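Local structure of brain tumor protein (Drosophila melanogaster American nodavirus, 6J9R) at the interface of chains A and B. The protein represses translation and, as a TRIM protein, forms an elongated antiparallel dimer through its coiled-coil domain. Sequence-based numbering; all coordinates share one arbitrary frame. Chains: chain A/B, Brain tumor protein.

The interface of chains A and B. Residues chain A 15, 19, 23; chain B 120, 123-124.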
ATOM      1  N   ASP A  15     -14.291 -52.778 -23.021  1.00 35.33           N
ATOM      2  CA  ASP A  15     -14.356 -51.342 -22.824  1.00 31.69           C
ATOM      3  C   ASP A  15     -14.290 -51.006 -21.321  1.00 29.08           C
ATOM      4  O   ASP A  15     -13.436 -50.213 -20.881  1.00 30.33           O
ATOM      5  CB  ASP A  15     -15.622 -50.767 -23.459  1.00 32.23           C
ATOM      6  CG  ASP A  15     -15.760 -49.275 -23.211  1.00 49.26           C
ATOM      7  OD1 ASP A  15     -14.748 -48.559 -23.287  1.00 55.37           O
ATOM      8  OD2 ASP A  15     -16.867 -48.817 -22.869  1.00 60.85           O
ATOM      9  N   LYS A  19     -11.329 -49.001 -19.280  1.00 31.01           N
ATOM     10  CA  LYS A  19     -11.500 -47.768 -18.547  1.00 30.65           C
ATOM     11  C   LYS A  19     -11.066 -47.962 -17.109  1.00 31.67           C
ATOM     12  O   LYS A  19     -10.452 -47.080 -16.524  1.00 36.55           O
ATOM     13  CB  LYS A  19     -12.949 -47.292 -18.629  1.00 36.73           C
ATOM     14  CG  LYS A  19     -13.258 -46.578 -19.928  1.00 40.08           C
ATOM     15  CD  LYS A  19     -14.752 -46.423 -20.145  1.00 46.91           C
ATOM     16  CE  LYS A  19     -15.054 -45.641 -21.423  1.00 49.00           C
ATOM     17  NZ  LYS A  19     -14.444 -46.328 -22.571  1.00 56.19           N
ATOM     18  N   ILE A  23      -8.266 -45.631 -15.228  1.00 35.45           N
ATOM     19  CA  ILE A  23      -8.514 -44.986 -13.939  1.00 32.28           C
ATOM     20  C   ILE A  23      -7.463 -45.386 -12.910  1.00 31.89           C
ATOM     21  O   ILE A  23      -6.944 -44.549 -12.187  1.00 33.06           O
ATOM     22  CB  ILE A  23      -9.911 -45.325 -13.425  1.00 33.37           C
ATOM     23  CG1 ILE A  23     -10.952 -44.521 -14.195  1.00 35.56           C
ATOM     24  CG2 ILE A  23     -10.027 -45.063 -11.914  1.00 30.65           C
ATOM     25  CD1 ILE A  23     -12.339 -45.099 -14.101  1.00 40.95           C
TER
ATOM     26  N   ARG B 120     -20.382 -48.530 -16.855  1.00 34.87           N
ATOM     27  CA  ARG B 120     -19.519 -48.160 -17.958  1.00 35.61           C
ATOM     28  C   ARG B 120     -19.569 -46.646 -18.144  1.00 42.25           C
ATOM     29  O   ARG B 120     -18.534 -46.006 -18.340  1.00 46.47           O
ATOM     30  CB  ARG B 120     -19.949 -48.862 -19.238  1.00 33.23           C
ATOM     31  CG  ARG B 120     -19.069 -48.512 -20.424  1.00 41.44           C
ATOM     32  CD  ARG B 120     -19.886 -48.069 -21.594  1.00 51.18           C
ATOM     33  NE  ARG B 120     -19.046 -47.750 -22.736  1.00 64.53           N
ATOM     34  CZ  ARG B 120     -18.797 -46.515 -23.162  1.00 75.06           C
ATOM     35  NH1 ARG B 120     -19.333 -45.470 -22.543  1.00 79.63           N
ATOM     36  NH2 ARG B 120     -18.011 -46.327 -24.215  1.00 76.68           N
ATOM     37  N   LEU B 123     -17.711 -45.026 -15.215  1.00 32.94           N
ATOM     38  CA  LEU B 123     -16.283 -45.122 -15.429  1.00 34.36           C
ATOM     39  C   LEU B 123     -15.804 -44.076 -16.428  1.00 40.66           C
ATOM     40  O   LEU B 123     -14.747 -43.483 -16.241  1.00 43.54           O
ATOM     41  CB  LEU B 123     -15.882 -46.515 -15.931  1.00 33.72           C
ATOM     42  CG  LEU B 123     -15.852 -47.779 -15.054  1.00 40.59           C
ATOM     43  CD1 LEU B 123     -16.240 -47.519 -13.609  1.00 42.84           C
ATOM     44  CD2 LEU B 123     -16.640 -48.930 -15.648  1.00 40.81           C
ATOM     45  N   GLU B 124     -16.605 -43.811 -17.452  1.00 45.65           N
ATOM     46  CA  GLU B 124     -16.237 -42.833 -18.464  1.00 48.24           C
ATOM     47  C   GLU B 124     -16.179 -41.446 -17.833  1.00 49.43           C
ATOM     48  O   GLU B 124     -15.265 -40.666 -18.090  1.00 55.38           O
ATOM     49  CB  GLU B 124     -17.230 -42.869 -19.626  1.00 41.19           C
ATOM     50  CG  GLU B 124     -16.838 -42.031 -20.837  1.00 50.88           C
ATOM     51  CD  GLU B 124     -17.907 -42.056 -21.944  1.00 53.23           C
TER
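A:Asp15 reaches B:Arg120 across the coiled-coil dimer interface, where helix 8-27 of one subunit packs against helix 110-128 of the other. Their opposite charges form a salt bridge, with carboxylate oxygen OD2 of A:Asp15 placed 2.4 Å from guanidinium nitrogen NE of B:Arg120. This pair is also a hydrogen bond from NE, but a poor one: it is bent to 115° at the hydrogen, and OD2 lies well out of the guanidinium plane. The separation is at the short limit, so its exact value is doubtful. The two side chains cross at about a right angle, their flat groups turned 42° apart. In B:Arg120, CG stands anti to the backbone N (chi1 -180°) and the chain bends at chi2, bringing NE to the acid; NH2 is also near, 3.1 Å from OD2 of A:Asp15, but its N-H points away and makes no hydrogen bond. Within chain A, the ammonium of A:Lys19 turns back toward OD1 of A:Asp15, one helical turn away, although the modelled separation is too short to be trusted.

Apolar packing follows the stem of A:Lys19. Its CB meets CB of B:Leu123 at 4.1 Å, while farther out the chain runs alongside B:Glu124, whose side chain is incompletely modelled, with CE 4.0 Å from CB of the glutamate. The same CE lies over one face of the B:Arg120 guanidinium, toward its rim. One turn onward, A:Ile23 touches backbone rather than side chain: its CD1 methyl ends 3.6 Å from the carbonyl O of B:Leu123.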